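Local coordinates for methyltransferase-like protein 5 (Pyrococcus horikoshii, PDB 1WY7) that binds S-adenosyl-L-homocysteine and probably transfers methyl groups from S-adenosylmethionine to a nucleic acid, most likely RNA, at residues A[120-125]-A[147-152]; A[141-146]-A[197-202]; A[175-180]-A[193-198]. All blocks are in the same frame, centred on the assembly; numbering follows the deposited sequence.

Contact 1: A[120-125]-A[147-152]; sequences PPFGSQ and IHLAKP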
loop_
_atom_site.group_PDB
_atom_site.type_symbol
_atom_site.label_atom_id
_atom_site.label_comp_id
_atom_site.label_asym_id
_atom_site.label_seq_id
_atom_site.Cartn_x
_atom_site.Cartn_y
_atom_site.Cartn_z
ATOM N N PRO A 120 4.275 -0.326 2.210
ATOM C CA PRO A 120 4.947 -0.882 3.389
ATOM C C PRO A 120 6.097 -0.036 3.890
ATOM O O PRO A 120 6.567 0.850 3.192
ATOM C CB PRO A 120 5.407 -2.252 2.893
ATOM C CG PRO A 120 5.806 -1.952 1.467
ATOM C CD PRO A 120 4.684 -1.042 0.982
ATOM N N PRO A 121 6.549 -0.283 5.129
ATOM C CA PRO A 121 7.673 0.506 5.640
ATOM C C PRO A 121 8.872 0.197 4.755
ATOM O O PRO A 121 9.027 -0.938 4.305
ATOM C CB PRO A 121 7.845 -0.012 7.073
ATOM C CG PRO A 121 7.256 -1.376 7.033
ATOM C CD PRO A 121 6.042 -1.204 6.157
ATOM N N PHE A 122 9.701 1.200 4.488
ATOM C CA PHE A 122 10.865 0.988 3.643
ATOM C C PHE A 122 11.981 0.246 4.387
ATOM O O PHE A 122 12.892 -0.308 3.771
ATOM C CB PHE A 122 11.348 2.330 3.086
ATOM C CG PHE A 122 10.300 3.055 2.276
ATOM C CD1 PHE A 122 9.482 2.354 1.392
ATOM C CD2 PHE A 122 10.130 4.432 2.393
ATOM C CE1 PHE A 122 8.510 3.010 0.636
ATOM C CE2 PHE A 122 9.162 5.096 1.640
ATOM C CZ PHE A 122 8.352 4.381 0.761
ATOM N N GLY A 123 11.889 0.213 5.711
ATOM C CA GLY A 123 12.893 -0.480 6.490
ATOM C C GLY A 123 14.021 0.443 6.887
ATOM O O GLY A 123 15.150 0.004 7.099
ATOM N N SER A 124 13.716 1.731 6.982
ATOM C CA SER A 124 14.725 2.696 7.366
ATOM C C SER A 124 14.706 2.895 8.879
ATOM O O SER A 124 15.695 3.332 9.463
ATOM C CB SER A 124 14.496 4.017 6.629
ATOM O OG SER A 124 13.141 4.404 6.699
ATOM N N GLN A 125 13.589 2.551 9.511
ATOM C CA GLN A 125 13.465 2.683 10.956
ATOM C C GLN A 125 13.848 1.373 11.641
ATOM O O GLN A 125 14.342 1.370 12.772
ATOM C CB GLN A 125 12.031 3.081 11.320
ATOM C CG GLN A 125 11.636 4.431 10.748
ATOM C CD GLN A 125 12.486 5.556 11.305
ATOM O OE1 GLN A 125 12.730 6.560 10.632
ATOM N NE2 GLN A 125 12.934 5.399 12.547
ATOM N N ILE A 147 5.179 -0.082 -3.003
ATOM C CA ILE A 147 5.964 1.132 -3.153
ATOM C C ILE A 147 7.282 0.971 -2.409
ATOM O O ILE A 147 7.308 0.454 -1.299
ATOM C CB ILE A 147 5.197 2.356 -2.596
ATOM C CG1 ILE A 147 3.877 2.536 -3.363
ATOM C CG2 ILE A 147 6.052 3.603 -2.711
ATOM C CD1 ILE A 147 3.039 3.699 -2.885
ATOM N N HIS A 148 8.371 1.418 -3.020
ATOM C CA HIS A 148 9.690 1.309 -2.408
ATOM C C HIS A 148 10.589 2.462 -2.825
ATOM O O HIS A 148 10.316 3.153 -3.808
ATOM C CB HIS A 148 10.345 -0.007 -2.817
ATOM C CG HIS A 148 9.575 -1.214 -2.386
ATOM N ND1 HIS A 148 9.647 -1.719 -1.104
ATOM C CD2 HIS A 148 8.664 -1.971 -3.039
ATOM C CE1 HIS A 148 8.810 -2.734 -0.989
ATOM N NE2 HIS A 148 8.200 -2.908 -2.147
ATOM N N LEU A 149 11.660 2.652 -2.064
ATOM C CA LEU A 149 12.643 3.698 -2.322
ATOM C C LEU A 149 13.317 3.509 -3.677
ATOM O O LEU A 149 13.843 2.432 -3.971
ATOM C CB LEU A 149 13.712 3.673 -1.233
ATOM C CG LEU A 149 13.634 4.674 -0.088
ATOM C CD1 LEU A 149 12.219 4.869 0.329
ATOM C CD2 LEU A 149 14.480 4.179 1.071
ATOM N N ALA A 150 13.306 4.559 -4.491
ATOM C CA ALA A 150 13.924 4.516 -5.807
ATOM C C ALA A 150 15.440 4.633 -5.684
ATOM O O ALA A 150 16.027 5.614 -6.124
ATOM C CB ALA A 150 13.389 5.651 -6.660
ATOM N N LYS A 151 16.065 3.640 -5.065
ATOM C CA LYS A 151 17.515 3.626 -4.898
ATOM C C LYS A 151 18.105 2.386 -5.560
ATOM O O LYS A 151 17.484 1.327 -5.571
ATOM C CB LYS A 151 17.877 3.657 -3.412
ATOM C CG LYS A 151 18.300 5.029 -2.917
ATOM C CD LYS A 151 17.774 5.328 -1.525
ATOM C CE LYS A 151 18.125 4.236 -0.515
ATOM N NZ LYS A 151 19.574 4.179 -0.169
ATOM N N PRO A 152 19.319 2.504 -6.120
ATOM C CA PRO A 152 19.993 1.387 -6.792
ATOM C C PRO A 152 20.012 0.089 -5.977
ATOM O O PRO A 152 19.654 -0.970 -6.484
ATOM C CB PRO A 152 21.403 1.925 -7.033
ATOM C CG PRO A 152 21.206 3.398 -7.115
ATOM C CD PRO A 152 20.211 3.668 -6.020
#
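F122 meets I147, H148 and L149 mainly through its ring, and contact with the flat group takes two forms. The first is apolar: the methyl CD1 of L149 sits over one ring face, offset toward the rim, in a CH-pi contact whose modelled closeness is doubtful, while F122 CE1 comes within 4.2 Å of I147 CG2 and, obliquely to the ring, near H148 CA. The second is polar against aromatic: the carbonyl oxygen of I147 lies in the ring plane at the edge, 3.4 Å from F122 CE1. CG stands anti to the carbonyl carbon (chi1 -59°), carried by a CB that already points at strand 143-149. An alanine here would probably leave a gap beside L149 CD1 and strip the I147 carbonyl of its aromatic edge. Proline packing forms a further group: P120 CD is 3.8 Å from I147 O, and its CG lies 4.0 Å from H148 CE1, the two side chains crossing at about a right angle. No hydrogen bond spans the segments; instead E26 takes the backbone N-H groups of F122, G123 and S124. P120, P121 and F122 belong to an Asn-Pro-Pro-Phe sequence like the signature of N6-adenine methyltransferases, and the P120 side chain is about 6 Å from bound S-adenosyl-L-homocysteine. The loop leaves strand 115-118 and leans on the end of strand 143-149, with helix 131-140 against P120 and H148, helix 152-164 against H148, and strand 191-202 beside F122 and I147.

Contact 2: A[141-146]-A[197-202]; sequences SDVVYS and IYRFSK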
loop_
_atom_site.group_PDB
_atom_site.type_symbol
_atom_site.label_atom_id
_atom_site.label_comp_id
_atom_site.label_asym_id
_atom_site.label_seq_id
_atom_site.Cartn_x
_atom_site.Cartn_y
_atom_site.Cartn_z
ATOM N N SER A 141 -1.199 -13.705 -2.750
ATOM C CA SER A 141 -1.759 -13.234 -4.014
ATOM C C SER A 141 -0.853 -13.529 -5.199
ATOM O O SER A 141 0.311 -13.875 -5.026
ATOM C CB SER A 141 -2.016 -11.719 -3.939
ATOM O OG SER A 141 -2.590 -11.223 -5.145
ATOM N N ASP A 142 -1.399 -13.393 -6.404
ATOM C CA ASP A 142 -0.629 -13.608 -7.627
ATOM C C ASP A 142 -0.269 -12.273 -8.291
ATOM O O ASP A 142 0.558 -12.234 -9.207
ATOM C CB ASP A 142 -1.406 -14.496 -8.605
ATOM C CG ASP A 142 -1.360 -15.973 -8.220
ATOM O OD1 ASP A 142 -2.216 -16.738 -8.718
ATOM O OD2 ASP A 142 -0.463 -16.368 -7.434
ATOM N N VAL A 143 -0.894 -11.188 -7.823
ATOM C CA VAL A 143 -0.607 -9.841 -8.323
ATOM C C VAL A 143 -0.376 -8.901 -7.137
ATOM O O VAL A 143 -1.244 -8.741 -6.279
ATOM C CB VAL A 143 -1.761 -9.273 -9.188
ATOM C CG1 VAL A 143 -1.401 -7.853 -9.648
ATOM C CG2 VAL A 143 -2.002 -10.162 -10.408
ATOM N N VAL A 144 0.792 -8.269 -7.100
ATOM C CA VAL A 144 1.150 -7.369 -6.008
ATOM C C VAL A 144 1.564 -5.979 -6.477
ATOM O O VAL A 144 2.341 -5.848 -7.427
ATOM C CB VAL A 144 2.341 -7.949 -5.188
ATOM C CG1 VAL A 144 2.773 -6.967 -4.117
ATOM C CG2 VAL A 144 1.960 -9.303 -4.610
ATOM N N TYR A 145 1.044 -4.949 -5.805
ATOM C CA TYR A 145 1.392 -3.559 -6.099
ATOM C C TYR A 145 2.017 -3.015 -4.822
ATOM O O TYR A 145 1.390 -3.038 -3.765
ATOM C CB TYR A 145 0.150 -2.715 -6.452
ATOM C CG TYR A 145 -0.481 -3.024 -7.799
ATOM C CD1 TYR A 145 -0.116 -2.320 -8.955
ATOM C CD2 TYR A 145 -1.440 -4.026 -7.916
ATOM C CE1 TYR A 145 -0.702 -2.616 -10.196
ATOM C CE2 TYR A 145 -2.029 -4.334 -9.137
ATOM C CZ TYR A 145 -1.658 -3.629 -10.274
ATOM O OH TYR A 145 -2.235 -3.960 -11.482
ATOM N N SER A 146 3.246 -2.524 -4.915
ATOM C CA SER A 146 3.923 -2.001 -3.747
ATOM C C SER A 146 4.731 -0.758 -4.055
ATOM O O SER A 146 4.939 -0.409 -5.213
ATOM C CB SER A 146 4.835 -3.078 -3.144
ATOM O OG SER A 146 5.341 -2.657 -1.887
ATOM N N ILE A 197 6.874 2.625 -7.853
ATOM C CA ILE A 197 5.620 1.939 -7.613
ATOM C C ILE A 197 5.761 0.680 -8.473
ATOM O O ILE A 197 5.898 0.763 -9.699
ATOM C CB ILE A 197 4.422 2.786 -8.081
ATOM C CG1 ILE A 197 4.398 4.102 -7.301
ATOM C CG2 ILE A 197 3.131 2.002 -7.898
ATOM C CD1 ILE A 197 3.275 5.029 -7.691
ATOM N N TYR A 198 5.762 -0.480 -7.826
ATOM C CA TYR A 198 5.923 -1.742 -8.536
ATOM C C TYR A 198 4.646 -2.526 -8.709
ATOM O O TYR A 198 3.714 -2.404 -7.924
ATOM C CB TYR A 198 6.874 -2.696 -7.791
ATOM C CG TYR A 198 8.323 -2.304 -7.700
ATOM C CD1 TYR A 198 8.772 -1.417 -6.717
ATOM C CD2 TYR A 198 9.268 -2.872 -8.558
ATOM C CE1 TYR A 198 10.134 -1.110 -6.589
ATOM C CE2 TYR A 198 10.628 -2.571 -8.437
ATOM C CZ TYR A 198 11.047 -1.690 -7.454
ATOM O OH TYR A 198 12.373 -1.352 -7.372
ATOM N N ARG A 199 4.638 -3.350 -9.747
ATOM C CA ARG A 199 3.555 -4.276 -10.006
ATOM C C ARG A 199 4.278 -5.598 -10.235
ATOM O O ARG A 199 5.064 -5.715 -11.175
ATOM C CB ARG A 199 2.764 -3.938 -11.254
ATOM C CG ARG A 199 1.674 -4.988 -11.474
ATOM C CD ARG A 199 0.861 -4.782 -12.717
ATOM N NE ARG A 199 -0.201 -5.784 -12.787
ATOM C CZ ARG A 199 -0.078 -6.973 -13.368
ATOM N NH1 ARG A 199 -1.110 -7.811 -13.364
ATOM N NH2 ARG A 199 1.067 -7.318 -13.966
ATOM N N PHE A 200 4.035 -6.568 -9.363
ATOM C CA PHE A 200 4.656 -7.889 -9.452
ATOM C C PHE A 200 3.584 -8.873 -9.924
ATOM O O PHE A 200 2.419 -8.753 -9.545
ATOM C CB PHE A 200 5.150 -8.348 -8.072
ATOM C CG PHE A 200 6.138 -7.413 -7.418
ATOM C CD1 PHE A 200 7.493 -7.520 -7.678
ATOM C CD2 PHE A 200 5.711 -6.479 -6.482
ATOM C CE1 PHE A 200 8.417 -6.717 -7.011
ATOM C CE2 PHE A 200 6.622 -5.674 -5.808
ATOM C CZ PHE A 200 7.977 -5.791 -6.069
ATOM N N SER A 201 3.978 -9.846 -10.740
ATOM C CA SER A 201 3.050 -10.852 -11.239
ATOM C C SER A 201 3.700 -12.225 -11.047
ATOM O O SER A 201 4.888 -12.391 -11.344
ATOM C CB SER A 201 2.771 -10.602 -12.722
ATOM O OG SER A 201 1.796 -11.501 -13.217
ATOM N N LYS A 202 2.944 -13.203 -10.554
ATOM C CA LYS A 202 3.507 -14.540 -10.332
ATOM C C LYS A 202 3.889 -15.228 -11.646
ATOM O O LYS A 202 3.047 -15.414 -12.522
ATOM C CB LYS A 202 2.525 -15.425 -9.555
ATOM C CG LYS A 202 3.129 -16.769 -9.166
ATOM C CD LYS A 202 2.372 -17.455 -8.042
ATOM C CE LYS A 202 3.248 -18.531 -7.404
ATOM N NZ LYS A 202 2.607 -19.185 -6.223
#
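R199 runs alongside Y145, both side chains pointing the same way from neighbouring antiparallel strands. Its CB starts 3.9 Å from Y145 CE1. The next atom, CG, stands anti to the backbone N (chi1 178°), which places it over a face of the tyrosine ring in a CH-pi contact, 3.6 Å from CE1. From there the chain stays extended: CD reaches the hydroxyl at 3.4 Å from Y145 OH, and NE follows at 3.0 Å from Y145 OH, which lies at the edge of the guanidinium and in its plane. Ring and guanidinium planes are turned 70° apart. At the tip, NH1 touches V143 CG1 at 3.7 Å and makes a salt bridge to D47, whose OD1 also takes a hydrogen bond from Y145 OH; NH2 bonds to T170 OG1. The guanidinium is thus tied to the loop at D47 and to strand 167-179 on the far side of its own strand.

These strands show the hallmark of the class I methyltransferase fold: strand 191-202 enters antiparallel between strands 143-149 and 167-179 of an otherwise largely parallel sheet; segments 143-146 and 197-202 run 165° apart. Paired backbone hydrogen bonds link V144 with F200 and S146 with Y198, among them F200 N to V144 O at 2.7 Å.

On the opposite face, V144 and F200 make an apolar pair: V144 CG1 packs at 3.8 Å from F200 CD2, and S146 CB lies at the edge of the F200 ring, which meets F138 edge-to-face. At the end of the ladder, K202 N bonds to D142 O, but K202 NZ stays 4.3 Å from D142 OD2, beyond a salt bridge; that carboxylate pairs with R112.

Contact 3: A[175-180]-A[193-198]; sequences TKIEIP and ITVDIY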
loop_
_atom_site.group_PDB
_atom_site.type_symbol
_atom_site.label_atom_id
_atom_site.label_comp_id
_atom_site.label_asym_id
_atom_site.label_seq_id
_atom_site.Cartn_x
_atom_site.Cartn_y
_atom_site.Cartn_z
ATOM N N THR A 175 8.150 8.194 -9.132
ATOM C CA THR A 175 7.617 9.515 -8.786
ATOM C C THR A 175 8.216 10.040 -7.496
ATOM O O THR A 175 8.740 9.286 -6.678
ATOM C CB THR A 175 6.085 9.528 -8.550
ATOM O OG1 THR A 175 5.667 8.250 -8.063
ATOM C CG2 THR A 175 5.335 9.900 -9.815
ATOM N N LYS A 176 8.106 11.349 -7.313
ATOM C CA LYS A 176 8.609 12.007 -6.121
ATOM C C LYS A 176 7.418 12.301 -5.232
ATOM O O LYS A 176 6.397 12.807 -5.700
ATOM C CB LYS A 176 9.292 13.325 -6.493
ATOM C CG LYS A 176 10.066 13.254 -7.798
ATOM C CD LYS A 176 10.870 14.519 -8.079
ATOM C CE LYS A 176 12.166 14.536 -7.286
ATOM N NZ LYS A 176 13.059 15.650 -7.705
ATOM N N ILE A 177 7.525 11.969 -3.955
ATOM C CA ILE A 177 6.434 12.254 -3.035
ATOM C C ILE A 177 6.936 13.220 -1.985
ATOM O O ILE A 177 8.140 13.415 -1.831
ATOM C CB ILE A 177 5.915 10.983 -2.326
ATOM C CG1 ILE A 177 7.029 10.353 -1.476
ATOM C CG2 ILE A 177 5.376 9.999 -3.366
ATOM C CD1 ILE A 177 6.560 9.166 -0.643
ATOM N N GLU A 178 6.009 13.835 -1.270
ATOM C CA GLU A 178 6.374 14.763 -0.221
ATOM C C GLU A 178 5.660 14.355 1.048
ATOM O O GLU A 178 4.433 14.329 1.101
ATOM C CB GLU A 178 5.987 16.188 -0.619
ATOM C CG GLU A 178 6.659 16.643 -1.900
ATOM C CD GLU A 178 6.356 18.081 -2.247
ATOM O OE1 GLU A 178 5.165 18.419 -2.425
ATOM O OE2 GLU A 178 7.315 18.876 -2.345
ATOM N N ILE A 179 6.432 14.021 2.070
ATOM C CA ILE A 179 5.836 13.632 3.326
ATOM C C ILE A 179 5.999 14.807 4.269
ATOM O O ILE A 179 7.106 15.125 4.693
ATOM C CB ILE A 179 6.519 12.374 3.906
ATOM C CG1 ILE A 179 6.518 11.256 2.852
ATOM C CG2 ILE A 179 5.770 11.904 5.148
ATOM C CD1 ILE A 179 7.213 9.973 3.290
ATOM N N PRO A 180 4.890 15.496 4.575
ATOM C CA PRO A 180 4.877 16.657 5.473
ATOM C C PRO A 180 5.453 16.315 6.841
ATOM O O PRO A 180 5.143 15.264 7.398
ATOM C CB PRO A 180 3.394 17.015 5.550
ATOM C CG PRO A 180 2.896 16.642 4.179
ATOM C CD PRO A 180 3.566 15.297 3.957
ATOM N N ILE A 193 11.052 12.529 -1.236
ATOM C CA ILE A 193 11.802 11.349 -1.651
ATOM C C ILE A 193 11.273 10.822 -2.973
ATOM O O ILE A 193 10.156 11.120 -3.376
ATOM C CB ILE A 193 11.701 10.171 -0.646
ATOM C CG1 ILE A 193 10.239 9.928 -0.290
ATOM C CG2 ILE A 193 12.555 10.433 0.574
ATOM C CD1 ILE A 193 9.989 8.581 0.369
ATOM N N THR A 194 12.089 10.018 -3.636
ATOM C CA THR A 194 11.699 9.438 -4.894
ATOM C C THR A 194 11.423 7.966 -4.663
ATOM O O THR A 194 12.271 7.247 -4.140
ATOM C CB THR A 194 12.806 9.600 -5.911
ATOM O OG1 THR A 194 13.143 10.988 -5.999
ATOM C CG2 THR A 194 12.354 9.085 -7.270
ATOM N N VAL A 195 10.227 7.525 -5.037
ATOM C CA VAL A 195 9.853 6.130 -4.864
ATOM C C VAL A 195 9.471 5.477 -6.193
ATOM O O VAL A 195 9.168 6.158 -7.177
ATOM C CB VAL A 195 8.629 5.973 -3.886
ATOM C CG1 VAL A 195 8.991 6.468 -2.480
ATOM C CG2 VAL A 195 7.428 6.755 -4.412
ATOM N N ASP A 196 9.511 4.149 -6.205
ATOM C CA ASP A 196 9.121 3.357 -7.356
ATOM C C ASP A 196 7.830 2.669 -6.939
ATOM O O ASP A 196 7.702 2.200 -5.801
ATOM C CB ASP A 196 10.148 2.262 -7.675
ATOM C CG ASP A 196 11.434 2.806 -8.245
ATOM O OD1 ASP A 196 12.499 2.298 -7.844
ATOM O OD2 ASP A 196 11.386 3.727 -9.090
ATOM N N ILE A 197 6.874 2.625 -7.853
ATOM C CA ILE A 197 5.620 1.939 -7.613
ATOM C C ILE A 197 5.761 0.680 -8.473
ATOM O O ILE A 197 5.898 0.763 -9.699
ATOM C CB ILE A 197 4.422 2.786 -8.081
ATOM C CG1 ILE A 197 4.398 4.102 -7.301
ATOM C CG2 ILE A 197 3.131 2.002 -7.898
ATOM C CD1 ILE A 197 3.275 5.029 -7.691
ATOM N N TYR A 198 5.762 -0.480 -7.826
ATOM C CA TYR A 198 5.923 -1.742 -8.536
ATOM C C TYR A 198 4.646 -2.526 -8.709
ATOM O O TYR A 198 3.714 -2.404 -7.924
ATOM C CB TYR A 198 6.874 -2.696 -7.791
ATOM C CG TYR A 198 8.323 -2.304 -7.700
ATOM C CD1 TYR A 198 8.772 -1.417 -6.717
ATOM C CD2 TYR A 198 9.268 -2.872 -8.558
ATOM C CE1 TYR A 198 10.134 -1.110 -6.589
ATOM C CE2 TYR A 198 10.628 -2.571 -8.437
ATOM C CZ TYR A 198 11.047 -1.690 -7.454
ATOM O OH TYR A 198 12.373 -1.352 -7.372
#
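I177 and I193 face each other across the beta hairpin formed by strands 167-179 and 191-202, whose connecting loop is partly unmodelled. Segments 175-179 and 193-198 splay widely for an antiparallel pair, their directions 126° apart, and the ladder is short: T175 with V195 and I177 with I193 are hydrogen-bonded pairs, while K176 and T194 form the non-hydrogen-bonded pair between them. The two bonds of the I177 pair are unequal, I177 N to I193 O at 2.8 Å and I193 N to I177 O at 3.1 Å; the donor of the longer bond, I193 N, is tilted from the carbonyl plane.

On the apolar face the fit is tight. Both isoleucines hold CG1 in the crowded position between backbone N and carbonyl carbon (chi1 62° for I177, 49° for I193), and the chains lie side by side. I177 CG1 and I193 CG1 are only 3.4 Å apart, closer than usual for carbons, and their CD1 methyls continue the match at 3.6 Å. V195 crosses I177 at about a right angle, the two CG2 methyls 4.0 Å apart. N33 and A34 of helix 32-44 rest on I177.

The other face is far looser. K176, exposed, bends at its third torsion and brings only CE near T194, 3.9 Å from OG1; its tip turns away from the opposite strand. E178, also on this side, forms a salt bridge with R192 just ahead of I193.

Back on the isoleucine face, at the ladder's other end, the T175 hydroxyl is buried with no polar partner in the model: OG1 lies against a methyl, 4.0 Å from I197 CD1.

Overall arrangement
Contacts 2 and 3 pair neighbouring strands of the sheet (143-149, 191-202, 167-179) on one flank of the methyltransferase fold, and contact 1 sets the loop after strand 115-118 against strand 143-149. Contacts 1 and 2 share strand 143-149 and have centres about 16 Å apart; contacts 2 and 3 share strand 191-202, including I197 and Y198, at about 18 Å. Contacts 1 and 3 lie nearest, about 10 Å between centres, where backbone bonds probably join H148 to D196 and A150 to T194. Along the chain, contact 1 closes before contact 3 opens, whereas the segments of contacts 1 and 2 alternate. Strand 191-202 thereby joins the C-terminal hairpin to strand 143-149, on which the loop near bound S-adenosyl-L-homocysteine rests.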